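PDB 6LKY: putative isocitrate dehydrogenase, NAD-dependent from Methylococcus capsulatus, which probably catalyses the NAD-dependent oxidative decarboxylation of isocitrate, with magnesium as the likely metal. Local coordinates for residues R62-K66 and M287-I291; H2-P8 and Q30-Q36; V23-V29 and A296-I300; I98-T103 and V304-E309. The protein carries 1 engineered substitution. All coordinates share one frame; numbering follows the deposited sequence.

Contact 1: residues R62-K66 and M287-I291; sequences RICFK and MLEHI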
loop_
_atom_site.group_PDB
_atom_site.type_symbol
_atom_site.label_atom_id
_atom_site.label_comp_id
_atom_site.label_asym_id
_atom_site.label_seq_id
_atom_site.Cartn_x
_atom_site.Cartn_y
_atom_site.Cartn_z
ATOM N N ARG A 62 -31.032 -11.621 -1.059
ATOM C CA ARG A 62 -30.218 -11.073 0.030
ATOM C C ARG A 62 -28.832 -11.713 0.084
ATOM O O ARG A 62 -28.021 -11.294 0.913
ATOM C CB ARG A 62 -30.857 -11.213 1.427
ATOM C CG ARG A 62 -32.253 -10.603 1.603
ATOM C CD ARG A 62 -32.487 -9.312 0.802
ATOM N NE ARG A 62 -31.828 -8.114 1.340
ATOM C CZ ARG A 62 -32.049 -6.875 0.895
ATOM N NH1 ARG A 62 -32.926 -6.661 -0.075
ATOM N NH2 ARG A 62 -31.412 -5.842 1.429
ATOM N N ILE A 63 -28.538 -12.717 -0.743
ATOM C CA ILE A 63 -27.237 -13.379 -0.767
ATOM C C ILE A 63 -26.773 -13.485 -2.214
ATOM O O ILE A 63 -27.555 -13.840 -3.104
ATOM C CB ILE A 63 -27.277 -14.777 -0.112
ATOM C CG1 ILE A 63 -27.937 -14.714 1.266
ATOM C CG2 ILE A 63 -25.877 -15.355 0.005
ATOM C CD1 ILE A 63 -27.103 -13.980 2.304
ATOM N N CYS A 64 -25.496 -13.191 -2.445
ATOM C CA CYS A 64 -24.944 -13.168 -3.789
ATOM C C CYS A 64 -23.543 -13.759 -3.777
ATOM O O CYS A 64 -22.755 -13.510 -2.862
ATOM C CB CYS A 64 -24.934 -11.742 -4.364
ATOM S SG CYS A 64 -24.298 -11.613 -6.049
ATOM N N PHE A 65 -23.266 -14.578 -4.782
ATOM C CA PHE A 65 -21.971 -15.202 -5.024
ATOM C C PHE A 65 -21.471 -14.636 -6.349
ATOM O O PHE A 65 -22.093 -14.866 -7.393
ATOM C CB PHE A 65 -22.136 -16.718 -5.075
ATOM C CG PHE A 65 -20.870 -17.484 -4.891
ATOM C CD1 PHE A 65 -19.992 -17.174 -3.867
ATOM C CD2 PHE A 65 -20.576 -18.551 -5.726
ATOM C CE1 PHE A 65 -18.827 -17.911 -3.698
ATOM C CE2 PHE A 65 -19.410 -19.280 -5.564
ATOM C CZ PHE A 65 -18.539 -18.965 -4.554
ATOM N N LYS A 66 -20.373 -13.878 -6.315
ATOM C CA LYS A 66 -20.005 -13.010 -7.433
ATOM C C LYS A 66 -18.570 -13.272 -7.869
ATOM O O LYS A 66 -17.638 -13.123 -7.076
ATOM C CB LYS A 66 -20.184 -11.531 -7.064
ATOM C CG LYS A 66 -19.981 -10.582 -8.246
ATOM C CD LYS A 66 -19.665 -9.139 -7.805
ATOM C CE LYS A 66 -18.440 -9.064 -6.910
ATOM N NZ LYS A 66 -17.137 -9.325 -7.601
ATOM N N MET A 287 -19.457 -17.733 2.503
ATOM C CA MET A 287 -20.884 -17.628 2.238
ATOM C C MET A 287 -21.660 -18.708 2.993
ATOM O O MET A 287 -22.683 -18.426 3.627
ATOM C CB MET A 287 -21.140 -17.733 0.734
ATOM C CG MET A 287 -22.595 -17.543 0.330
ATOM S SD MET A 287 -22.830 -17.441 -1.459
ATOM C CE MET A 287 -22.334 -19.092 -1.974
ATOM N N LEU A 288 -21.176 -19.955 2.944
ATOM C CA LEU A 288 -21.872 -21.041 3.636
ATOM C C LEU A 288 -21.955 -20.769 5.129
ATOM O O LEU A 288 -23.020 -20.925 5.737
ATOM C CB LEU A 288 -21.184 -22.389 3.381
ATOM C CG LEU A 288 -21.296 -22.963 1.962
ATOM C CD1 LEU A 288 -20.993 -24.456 1.924
ATOM C CD2 LEU A 288 -22.656 -22.674 1.363
ATOM N N GLU A 289 -20.851 -20.313 5.725
ATOM C CA GLU A 289 -20.874 -19.963 7.141
ATOM C C GLU A 289 -21.905 -18.880 7.425
ATOM O O GLU A 289 -22.686 -18.985 8.377
ATOM C CB GLU A 289 -19.493 -19.505 7.595
ATOM C CG GLU A 289 -19.472 -19.024 9.032
ATOM C CD GLU A 289 -18.393 -17.990 9.277
ATOM O OE1 GLU A 289 -18.745 -16.813 9.510
ATOM O OE2 GLU A 289 -17.195 -18.352 9.220
ATOM N N HIS A 290 -21.927 -17.827 6.601
ATOM C CA HIS A 290 -22.873 -16.736 6.825
ATOM C C HIS A 290 -24.331 -17.211 6.824
ATOM O O HIS A 290 -25.147 -16.713 7.605
ATOM C CB HIS A 290 -22.676 -15.640 5.783
ATOM C CG HIS A 290 -23.530 -14.436 6.018
ATOM N ND1 HIS A 290 -23.225 -13.480 6.967
ATOM C CD2 HIS A 290 -24.688 -14.037 5.438
ATOM C CE1 HIS A 290 -24.157 -12.541 6.952
ATOM N NE2 HIS A 290 -25.057 -12.856 6.036
ATOM N N ILE A 291 -24.691 -18.136 5.932
ATOM C CA ILE A 291 -26.096 -18.511 5.779
ATOM C C ILE A 291 -26.458 -19.679 6.692
ATOM O O ILE A 291 -27.511 -20.302 6.525
ATOM C CB ILE A 291 -26.422 -18.862 4.317
ATOM C CG1 ILE A 291 -25.553 -20.029 3.853
ATOM C CG2 ILE A 291 -26.252 -17.643 3.427
ATOM C CD1 ILE A 291 -25.882 -20.511 2.455
#

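Contact 2: residues H2-P8 and Q30-Q36; sequences HKITLIP and QVQWDTQ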
loop_
_atom_site.group_PDB
_atom_site.type_symbol
_atom_site.label_atom_id
_atom_site.label_comp_id
_atom_site.label_asym_id
_atom_site.label_seq_id
_atom_site.Cartn_x
_atom_site.Cartn_y
_atom_site.Cartn_z
ATOM N N HIS A 2 -31.706 -22.795 0.126
ATOM C CA HIS A 2 -31.095 -21.476 -0.053
ATOM C C HIS A 2 -31.144 -21.039 -1.510
ATOM O O HIS A 2 -30.594 -21.723 -2.383
ATOM C CB HIS A 2 -29.645 -21.477 0.419
ATOM C CG HIS A 2 -29.476 -21.798 1.866
ATOM N ND1 HIS A 2 -29.812 -20.913 2.868
ATOM C CD2 HIS A 2 -28.973 -22.894 2.481
ATOM C CE1 HIS A 2 -29.536 -21.456 4.041
ATOM N NE2 HIS A 2 -29.022 -22.657 3.833
ATOM N N LYS A 3 -31.759 -19.884 -1.765
ATOM C CA LYS A 3 -31.767 -19.267 -3.085
ATOM C C LYS A 3 -30.749 -18.124 -3.117
ATOM O O LYS A 3 -30.884 -17.147 -2.371
ATOM C CB LYS A 3 -33.160 -18.753 -3.442
ATOM C CG LYS A 3 -33.245 -18.245 -4.868
ATOM C CD LYS A 3 -34.669 -17.907 -5.264
ATOM C CE LYS A 3 -34.724 -17.534 -6.724
ATOM N NZ LYS A 3 -36.057 -17.003 -7.103
ATOM N N ILE A 4 -29.769 -18.224 -4.019
ATOM C CA ILE A 4 -28.586 -17.368 -4.011
ATOM C C ILE A 4 -28.347 -16.808 -5.407
ATOM O O ILE A 4 -28.269 -17.572 -6.379
ATOM C CB ILE A 4 -27.348 -18.149 -3.543
ATOM C CG1 ILE A 4 -27.484 -18.510 -2.064
ATOM C CG2 ILE A 4 -26.059 -17.374 -3.861
ATOM C CD1 ILE A 4 -26.365 -19.351 -1.552
ATOM N N THR A 5 -28.201 -15.480 -5.507
ATOM C CA THR A 5 -27.884 -14.875 -6.799
ATOM C C THR A 5 -26.453 -15.227 -7.186
ATOM O O THR A 5 -25.549 -15.167 -6.351
ATOM C CB THR A 5 -28.069 -13.357 -6.748
ATOM O OG1 THR A 5 -29.439 -13.049 -6.464
ATOM C CG2 THR A 5 -27.667 -12.711 -8.081
ATOM N N LEU A 6 -26.256 -15.645 -8.438
ATOM C CA LEU A 6 -24.974 -16.157 -8.911
ATOM C C LEU A 6 -24.518 -15.340 -10.111
ATOM O O LEU A 6 -25.231 -15.264 -11.121
ATOM C CB LEU A 6 -25.084 -17.638 -9.285
ATOM C CG LEU A 6 -23.835 -18.330 -9.832
ATOM C CD1 LEU A 6 -22.785 -18.429 -8.734
ATOM C CD2 LEU A 6 -24.167 -19.723 -10.389
ATOM N N ILE A 7 -23.334 -14.755 -10.015
ATOM C CA ILE A 7 -22.791 -13.904 -11.066
ATOM C C ILE A 7 -21.456 -14.485 -11.515
ATOM O O ILE A 7 -20.448 -14.365 -10.822
ATOM C CB ILE A 7 -22.626 -12.450 -10.589
ATOM C CG1 ILE A 7 -23.977 -11.880 -10.126
ATOM C CG2 ILE A 7 -21.967 -11.625 -11.689
ATOM C CD1 ILE A 7 -23.897 -10.466 -9.530
ATOM N N PRO A 8 -21.419 -15.136 -12.678
ATOM C CA PRO A 8 -20.159 -15.761 -13.127
ATOM C C PRO A 8 -19.026 -14.773 -13.359
ATOM O O PRO A 8 -17.859 -15.118 -13.134
ATOM C CB PRO A 8 -20.572 -16.460 -14.431
ATOM C CG PRO A 8 -22.074 -16.654 -14.284
ATOM C CD PRO A 8 -22.534 -15.419 -13.596
ATOM N N GLN A 30 -28.045 -27.429 0.081
ATOM C CA GLN A 30 -29.072 -27.251 -0.937
ATOM C C GLN A 30 -29.107 -25.796 -1.391
ATOM O O GLN A 30 -29.456 -24.907 -0.605
ATOM C CB GLN A 30 -30.435 -27.663 -0.385
ATOM C CG GLN A 30 -30.420 -28.995 0.346
ATOM C CD GLN A 30 -30.454 -30.175 -0.605
ATOM O OE1 GLN A 30 -31.499 -30.497 -1.174
ATOM N NE2 GLN A 30 -29.307 -30.828 -0.784
ATOM N N VAL A 31 -28.779 -25.558 -2.660
ATOM C CA VAL A 31 -28.747 -24.213 -3.221
ATOM C C VAL A 31 -29.577 -24.174 -4.495
ATOM O O VAL A 31 -29.311 -24.931 -5.436
ATOM C CB VAL A 31 -27.315 -23.741 -3.525
ATOM C CG1 VAL A 31 -27.339 -22.278 -3.943
ATOM C CG2 VAL A 31 -26.399 -23.965 -2.329
ATOM N N GLN A 32 -30.548 -23.266 -4.541
ATOM C CA GLN A 32 -31.159 -22.844 -5.799
ATOM C C GLN A 32 -30.377 -21.633 -6.315
ATOM O O GLN A 32 -30.520 -20.524 -5.797
ATOM C CB GLN A 32 -32.634 -22.520 -5.589
ATOM C CG GLN A 32 -33.411 -22.270 -6.884
ATOM C CD GLN A 32 -34.781 -21.661 -6.634
ATOM O OE1 GLN A 32 -35.359 -21.828 -5.559
ATOM N NE2 GLN A 32 -35.300 -20.938 -7.621
ATOM N N TRP A 33 -29.536 -21.834 -7.332
ATOM C CA TRP A 33 -28.781 -20.727 -7.915
ATOM C C TRP A 33 -29.655 -19.885 -8.843
ATOM O O TRP A 33 -30.338 -20.414 -9.727
ATOM C CB TRP A 33 -27.569 -21.233 -8.692
ATOM C CG TRP A 33 -26.623 -22.038 -7.901
ATOM C CD1 TRP A 33 -26.452 -23.390 -7.964
ATOM C CD2 TRP A 33 -25.690 -21.560 -6.926
ATOM N NE1 TRP A 33 -25.475 -23.787 -7.086
ATOM C CE2 TRP A 33 -24.990 -22.685 -6.432
ATOM C CE3 TRP A 33 -25.382 -20.291 -6.411
ATOM C CZ2 TRP A 33 -24.003 -22.583 -5.448
ATOM C CZ3 TRP A 33 -24.397 -20.191 -5.434
ATOM C CH2 TRP A 33 -23.720 -21.332 -4.962
ATOM N N ASP A 34 -29.600 -18.572 -8.660
ATOM C CA ASP A 34 -30.307 -17.596 -9.486
ATOM C C ASP A 34 -29.252 -16.862 -10.319
ATOM O O ASP A 34 -28.688 -15.857 -9.886
ATOM C CB ASP A 34 -31.102 -16.655 -8.597
ATOM C CG ASP A 34 -31.973 -15.705 -9.376
ATOM O OD1 ASP A 34 -31.912 -15.719 -10.627
ATOM O OD2 ASP A 34 -32.716 -14.940 -8.723
ATOM N N THR A 35 -28.979 -17.385 -11.512
ATOM C CA THR A 35 -27.886 -16.883 -12.333
ATOM C C THR A 35 -28.241 -15.540 -12.960
ATOM O O THR A 35 -29.281 -15.400 -13.614
ATOM C CB THR A 35 -27.534 -17.899 -13.416
ATOM O OG1 THR A 35 -27.030 -19.080 -12.789
ATOM C CG2 THR A 35 -26.459 -17.344 -14.353
ATOM N N GLN A 36 -27.359 -14.556 -12.763
ATOM C CA GLN A 36 -27.533 -13.203 -13.277
ATOM C C GLN A 36 -26.211 -12.722 -13.862
ATOM O O GLN A 36 -25.149 -13.272 -13.566
ATOM C CB GLN A 36 -28.002 -12.246 -12.175
ATOM C CG GLN A 36 -29.269 -12.657 -11.502
ATOM C CD GLN A 36 -30.472 -12.469 -12.392
ATOM O OE1 GLN A 36 -30.404 -11.772 -13.406
ATOM N NE2 GLN A 36 -31.588 -13.089 -12.017
#

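Contact 3: residues V23-V29 and A296-I300; sequences VIEATGV and AARRI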
loop_
_atom_site.group_PDB
_atom_site.type_symbol
_atom_site.label_atom_id
_atom_site.label_comp_id
_atom_site.label_asym_id
_atom_site.label_seq_id
_atom_site.Cartn_x
_atom_site.Cartn_y
_atom_site.Cartn_z
ATOM N N VAL A 23 -17.777 -27.458 -5.675
ATOM C CA VAL A 23 -17.327 -27.746 -4.318
ATOM C C VAL A 23 -18.464 -27.531 -3.339
ATOM O O VAL A 23 -18.711 -28.367 -2.458
ATOM C CB VAL A 23 -16.100 -26.884 -3.971
ATOM C CG1 VAL A 23 -15.861 -26.869 -2.475
ATOM C CG2 VAL A 23 -14.871 -27.403 -4.713
ATOM N N ILE A 24 -19.226 -26.449 -3.523
ATOM C CA ILE A 24 -20.342 -26.211 -2.617
ATOM C C ILE A 24 -21.327 -27.369 -2.703
ATOM O O ILE A 24 -21.749 -27.929 -1.681
ATOM C CB ILE A 24 -21.009 -24.857 -2.925
ATOM C CG1 ILE A 24 -20.095 -23.700 -2.484
ATOM C CG2 ILE A 24 -22.373 -24.758 -2.247
ATOM C CD1 ILE A 24 -20.463 -22.352 -3.102
ATOM N N GLU A 25 -21.640 -27.808 -3.924
ATOM C CA GLU A 25 -22.625 -28.869 -4.044
ATOM C C GLU A 25 -22.076 -30.172 -3.494
ATOM O O GLU A 25 -22.847 -30.994 -2.985
ATOM C CB GLU A 25 -23.094 -28.998 -5.492
ATOM C CG GLU A 25 -24.248 -28.030 -5.792
ATOM C CD GLU A 25 -24.443 -27.754 -7.271
ATOM O OE1 GLU A 25 -23.679 -28.317 -8.085
ATOM O OE2 GLU A 25 -25.353 -26.962 -7.615
ATOM N N ALA A 26 -20.749 -30.352 -3.527
ATOM C CA ALA A 26 -20.182 -31.570 -2.970
ATOM C C ALA A 26 -20.431 -31.685 -1.472
ATOM O O ALA A 26 -20.399 -32.797 -0.942
ATOM C CB ALA A 26 -18.688 -31.654 -3.267
ATOM N N THR A 27 -20.691 -30.568 -0.781
ATOM C CA THR A 27 -20.923 -30.627 0.660
ATOM C C THR A 27 -22.315 -31.129 1.012
ATOM O O THR A 27 -22.559 -31.463 2.176
ATOM C CB THR A 27 -20.746 -29.249 1.303
ATOM O OG1 THR A 27 -21.780 -28.380 0.823
ATOM C CG2 THR A 27 -19.387 -28.656 0.978
ATOM N N GLY A 28 -23.229 -31.172 0.046
ATOM C CA GLY A 28 -24.604 -31.540 0.295
ATOM C C GLY A 28 -25.531 -30.398 0.639
ATOM O O GLY A 28 -26.737 -30.630 0.795
ATOM N N VAL A 29 -25.021 -29.170 0.741
ATOM C CA VAL A 29 -25.888 -28.026 0.993
ATOM C C VAL A 29 -26.801 -27.791 -0.204
ATOM O O VAL A 29 -26.397 -27.942 -1.365
ATOM C CB VAL A 29 -25.052 -26.778 1.326
ATOM C CG1 VAL A 29 -25.952 -25.645 1.773
ATOM C CG2 VAL A 29 -24.080 -27.107 2.441
ATOM N N ALA A 296 -20.357 -27.401 6.695
ATOM C CA ALA A 296 -19.993 -27.440 5.281
ATOM C C ALA A 296 -18.867 -26.460 4.960
ATOM O O ALA A 296 -17.956 -26.779 4.182
ATOM C CB ALA A 296 -21.216 -27.135 4.423
ATOM N N ALA A 297 -18.932 -25.249 5.526
ATOM C CA ALA A 297 -17.857 -24.273 5.345
ATOM C C ALA A 297 -16.523 -24.822 5.849
ATOM O O ALA A 297 -15.488 -24.715 5.172
ATOM C CB ALA A 297 -18.216 -22.970 6.061
ATOM N N ARG A 298 -16.530 -25.422 7.043
ATOM C CA ARG A 298 -15.293 -25.948 7.614
ATOM C C ARG A 298 -14.763 -27.118 6.791
ATOM O O ARG A 298 -13.544 -27.282 6.647
ATOM C CB ARG A 298 -15.527 -26.360 9.069
ATOM C CG ARG A 298 -15.617 -25.183 10.037
ATOM C CD ARG A 298 -15.676 -25.650 11.485
ATOM N NE ARG A 298 -16.987 -26.193 11.841
ATOM C CZ ARG A 298 -17.935 -25.515 12.485
ATOM N NH1 ARG A 298 -17.729 -24.255 12.855
ATOM N NH2 ARG A 298 -19.094 -26.099 12.763
ATOM N N ARG A 299 -15.668 -27.943 6.249
ATOM C CA ARG A 299 -15.258 -29.059 5.398
ATOM C C ARG A 299 -14.633 -28.566 4.098
ATOM O O ARG A 299 -13.611 -29.105 3.646
ATOM C CB ARG A 299 -16.455 -29.976 5.125
ATOM C CG ARG A 299 -16.871 -30.787 6.352
ATOM C CD ARG A 299 -18.232 -31.459 6.185
ATOM N NE ARG A 299 -18.238 -32.351 5.034
ATOM C CZ ARG A 299 -19.222 -32.415 4.146
ATOM N NH1 ARG A 299 -20.294 -31.654 4.301
ATOM N NH2 ARG A 299 -19.141 -33.251 3.116
ATOM N N ILE A 300 -15.217 -27.527 3.495
ATOM C CA ILE A 300 -14.598 -26.919 2.319
ATOM C C ILE A 300 -13.191 -26.437 2.659
ATOM O O ILE A 300 -12.224 -26.704 1.926
ATOM C CB ILE A 300 -15.469 -25.764 1.786
ATOM C CG1 ILE A 300 -16.733 -26.291 1.120
ATOM C CG2 ILE A 300 -14.686 -24.910 0.781
ATOM C CD1 ILE A 300 -17.691 -25.191 0.703
#

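Contact 4: residues I98-T103 and V304-E309; sequences ISFEGT and VREVIE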
loop_
_atom_site.group_PDB
_atom_site.type_symbol
_atom_site.label_atom_id
_atom_site.label_comp_id
_atom_site.label_asym_id
_atom_site.label_seq_id
_atom_site.Cartn_x
_atom_site.Cartn_y
_atom_site.Cartn_z
ATOM N N ILE A 98 -4.996 -16.000 6.315
ATOM C CA ILE A 98 -4.481 -17.005 7.243
ATOM C C ILE A 98 -3.628 -17.985 6.443
ATOM O O ILE A 98 -4.094 -18.543 5.444
ATOM C CB ILE A 98 -5.619 -17.729 7.981
ATOM C CG1 ILE A 98 -6.573 -16.693 8.581
ATOM C CG2 ILE A 98 -5.067 -18.625 9.090
ATOM C CD1 ILE A 98 -7.802 -17.269 9.209
ATOM N N SER A 99 -2.374 -18.165 6.855
ATOM C CA SER A 99 -1.423 -18.971 6.092
ATOM C C SER A 99 -1.981 -20.364 5.781
ATOM O O SER A 99 -2.758 -20.941 6.552
ATOM C CB SER A 99 -0.110 -19.109 6.865
ATOM O OG SER A 99 0.569 -17.862 7.010
ATOM N N PHE A 100 -1.609 -20.879 4.609
ATOM C CA PHE A 100 -1.910 -22.244 4.187
ATOM C C PHE A 100 -0.627 -23.054 4.278
ATOM O O PHE A 100 0.370 -22.706 3.633
ATOM C CB PHE A 100 -2.438 -22.301 2.752
ATOM C CG PHE A 100 -3.804 -21.719 2.574
ATOM C CD1 PHE A 100 -3.969 -20.357 2.370
ATOM C CD2 PHE A 100 -4.924 -22.534 2.586
ATOM C CE1 PHE A 100 -5.226 -19.815 2.201
ATOM C CE2 PHE A 100 -6.189 -21.997 2.410
ATOM C CZ PHE A 100 -6.341 -20.636 2.217
ATOM N N GLU A 101 -0.646 -24.113 5.083
ATOM C CA GLU A 101 0.503 -25.009 5.161
ATOM C C GLU A 101 0.873 -25.535 3.774
ATOM O O GLU A 101 0.012 -25.979 3.011
ATOM C CB GLU A 101 0.198 -26.166 6.113
ATOM C CG GLU A 101 1.400 -27.048 6.409
ATOM C CD GLU A 101 1.055 -28.220 7.310
ATOM O OE1 GLU A 101 -0.117 -28.326 7.738
ATOM O OE2 GLU A 101 1.958 -29.039 7.578
ATOM N N GLY A 102 2.152 -25.449 3.437
ATOM C CA GLY A 102 2.663 -25.966 2.185
ATOM C C GLY A 102 3.004 -24.921 1.144
ATOM O O GLY A 102 3.593 -25.276 0.116
ATOM N N THR A 103 2.653 -23.654 1.356
ATOM C CA THR A 103 2.945 -22.626 0.364
ATOM C C THR A 103 4.422 -22.254 0.403
ATOM O O THR A 103 5.075 -22.327 1.448
ATOM C CB THR A 103 2.095 -21.369 0.604
ATOM O OG1 THR A 103 2.299 -20.886 1.941
ATOM C CG2 THR A 103 0.613 -21.661 0.403
ATOM N N VAL A 304 -9.615 -27.749 1.021
ATOM C CA VAL A 304 -8.673 -26.868 0.330
ATOM C C VAL A 304 -7.285 -26.972 0.953
ATOM O O VAL A 304 -6.264 -27.086 0.255
ATOM C CB VAL A 304 -9.174 -25.413 0.354
ATOM C CG1 VAL A 304 -8.059 -24.473 -0.117
ATOM C CG2 VAL A 304 -10.429 -25.260 -0.486
ATOM N N ARG A 305 -7.225 -26.893 2.282
ATOM C CA ARG A 305 -5.931 -26.951 2.951
ATOM C C ARG A 305 -5.228 -28.279 2.691
ATOM O O ARG A 305 -4.019 -28.307 2.436
ATOM C CB ARG A 305 -6.120 -26.693 4.443
ATOM C CG ARG A 305 -6.471 -25.244 4.711
ATOM C CD ARG A 305 -6.793 -24.959 6.158
ATOM N NE ARG A 305 -7.019 -23.531 6.357
ATOM C CZ ARG A 305 -6.057 -22.617 6.456
ATOM N NH1 ARG A 305 -4.777 -22.972 6.420
ATOM N NH2 ARG A 305 -6.379 -21.340 6.619
ATOM N N GLU A 306 -5.970 -29.393 2.723
ATOM C CA GLU A 306 -5.365 -30.691 2.446
ATOM C C GLU A 306 -4.801 -30.741 1.030
ATOM O O GLU A 306 -3.684 -31.231 0.815
ATOM C CB GLU A 306 -6.388 -31.808 2.661
ATOM C CG GLU A 306 -6.635 -32.152 4.135
ATOM C CD GLU A 306 -7.953 -32.881 4.365
ATOM O OE1 GLU A 306 -8.660 -33.167 3.374
ATOM O OE2 GLU A 306 -8.288 -33.153 5.542
ATOM N N VAL A 307 -5.550 -30.223 0.052
ATOM C CA VAL A 307 -5.070 -30.287 -1.327
ATOM C C VAL A 307 -3.828 -29.418 -1.512
ATOM O O VAL A 307 -2.885 -29.805 -2.213
ATOM C CB VAL A 307 -6.189 -29.894 -2.305
ATOM C CG1 VAL A 307 -5.623 -29.709 -3.716
ATOM C CG2 VAL A 307 -7.291 -30.941 -2.294
ATOM N N ILE A 308 -3.792 -28.244 -0.878
ATOM C CA ILE A 308 -2.637 -27.365 -1.062
ATOM C C ILE A 308 -1.418 -27.923 -0.332
ATOM O O ILE A 308 -0.293 -27.880 -0.848
ATOM C CB ILE A 308 -2.967 -25.934 -0.592
ATOM C CG1 ILE A 308 -3.970 -25.269 -1.546
ATOM C CG2 ILE A 308 -1.684 -25.112 -0.448
ATOM C CD1 ILE A 308 -4.565 -23.976 -1.018
ATOM N N GLU A 309 -1.625 -28.466 0.871
ATOM C CA GLU A 309 -0.536 -29.091 1.616
ATOM C C GLU A 309 0.037 -30.279 0.853
ATOM O O GLU A 309 1.259 -30.444 0.780
ATOM C CB GLU A 309 -1.042 -29.516 2.999
ATOM C CG GLU A 309 0.025 -29.662 4.087
ATOM C CD GLU A 309 0.780 -30.987 4.026
ATOM O OE1 GLU A 309 0.127 -32.039 3.843
ATOM O OE2 GLU A 309 2.025 -30.980 4.180
HETATM O O HOH W 1 -3.206 -25.322 5.666
HETATM O O HOH W 2 -2.605 -25.903 3.151
#

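Contact 1: residues R62-K66 and M287-I291
A Met-aromatic contact between Phe65 and Met287 lies at the centre of this meeting of strand 63-66, in the large mixed sheet of the isocitrate/isopropylmalate dehydrogenase fold, with the C-terminal end of helix 278-290. Met287 reaches out with CG anti to its backbone N (chi1 -176°) and then bends at its last torsion, which carries CE over one face of the Phe65 ring. The methyl stands 3.9 Å from the ring centroid, displaced toward the rim, in a CH-pi contact; Met287 SD approaches obliquely, 3.7 Å from Phe65 CD1. The same methionine also serves Ile63, whose CG2 branch packs on Met287 CG at 4.0 Å. The other branch of Ile63 turns to the helix end. Its CD1 meets the edge of the His290 ring near the ring plane, while Ile291, the first residue past the helix, offers its CG2 methyl from a crossing direction. No hydrogen bond joins the two segments; the packing is mainly of apolar side chains, with the His290 ring at its margin. Lys66 contacts NAD and forms a salt bridge with Glu260, so the strand runs on into the cofactor pocket. Ile63 CD1 closes the contact 3.9 Å from Ile291 CG2.

Contact 2: residues H2-P8 and Q30-Q36
Strands 2-7 and 31-35 pair in parallel as the two strands of a beta-alpha-beta unit, with helix 13-26 as the crossover, and 31-35 is the outermost strand of the sheet at this end within the chain. The backbone bonds pass alternately between the strands, from His2 N to Gln30 O at one end to Gln36 N and Leu6 O at the other, where the bond is 2.8 Å and nearly straight (171°). The tightly packed face carries Ile4, Leu6, Val31 and Trp33. Ile4 CG2 comes within 3.6 Å of Trp33 CZ3, and Leu6 CB approaches CE3 of the same indole at 3.9 Å, both obliquely. Val31 CG1 lies over the centre of one indole face, and Ile24 and Val21 of the crossover helix also pack on Trp33, whose NE1 bonds to Glu25. On the other face Lys3 and Gln32 form the loose, solvent side, running side by side as extended chains with Lys3 CE 3.6 Å from Gln32 NE2. Lys3 NZ stays 4.2 Å from Asp34 OD2, beyond a salt bridge. Helix 52-61 covers the Thr5 and Asp34 end, where Ser57 bonds to both Asp34 OD2 and Thr5 OG1. The bend of Gln36 at chi2 (-72°) brings its amide back along its own strand, where NE2 donates to Asp34 OD1 at 3.0 Å from above the carboxylate plane.

Contact 3: residues V23-V29 and A296-I300
With chi1 near 66°, Thr27 turns its methyl CG2 anti to its carbonyl carbon and against Ile300, while Arg299, bent at chi3 (59°), swings its guanidinium back to the Thr27 carbonyl. Arg299 NH1 donates to Thr27 O at 3.1 Å in a nearly straight bond (171°); the oxygen lies in the guanidinium plane and offers a lone pair. The acceptor lies just before Gly28, whose positive phi departs from helical geometry. Beside this bond the packing is apolar: Thr27 CG2 sits 3.6 Å from Ile300 CG1, and Val23 CG1 meets that same atom at 3.7 Å. Ala296 CB fits closely against Val29 CG2, at 3.5 Å. The contact thus joins the end of helix 13-26 to helix 294-310, with Ile281 and Leu288 of helix 278-290 packing on Ile300, Val337 of helix 326-337 touching Val23 and Thr27, and Val31 of strand 31-35 touching Ile24.

Contact 4: residues I98-T103 and V304-E309
Ile98, at the end of strand 92-98, meets helix 294-310 with its CG2 methyl, 3.9 Å from Arg305 NH2. At Ser99 the backbone takes over: its carbonyl O accepts a 2.9 Å bond from Arg305 NH1 that is almost straight (177°) and lies in the guanidinium plane. Phe100 lays its ring against the flat of that guanidinium, the planes 15° apart and the centres offset at 4.4 Å, an off-centre cation-pi stack. The Arg305 chain is extended from CG to NE and turns at chi4 (-79°), which lays the guanidinium over the ring; CG passes 3.8 Å from Phe100 CD2. Obliquely to the ring come Ile308 CD1 and Val304 CG1. Glu101, within a type II turn from Phe100 to Thr103, is tied to the helix by two waters: one accepts from Glu101 N and Arg305 NH1, the other donates to Glu101 O and Arg305 O. Its side chain runs alongside Glu309, CD 3.7 Å from Glu309 CG. Arg305 is thus held in plane by Ser99 and a water, over a face by Phe100 and at NE by a salt bridge to Glu301, whereas the carboxylates of Glu101 and Glu309, 3.9 Å apart between OE2 atoms, would probably repel each other if both are charged.

Overall arrangement
Contacts 1, 2 and 3 cluster on one side of the chain's centre; contact 4 is about 23 Å from contact 1 and 28 Å from contact 2, centre to centre. Contacts 1 and 2, about 9 Å apart between centres, share the mixed sheet, in which strands 63-66 and 2-7 are neighbours. Contact 3 joins the crossover helix of contact 2 to helix 294-310, which continues into contact 4. Along the chain contact 2 closes before contact 1 opens, contact 1 is nested within contact 3, and contacts 3 and 4 alternate. In contacts 1, 3 and 4 helices from the C-terminal part pack on a strand, a helix and a loop from earlier in the chain; only contact 1 holds an NAD-pocket residue, Lys66.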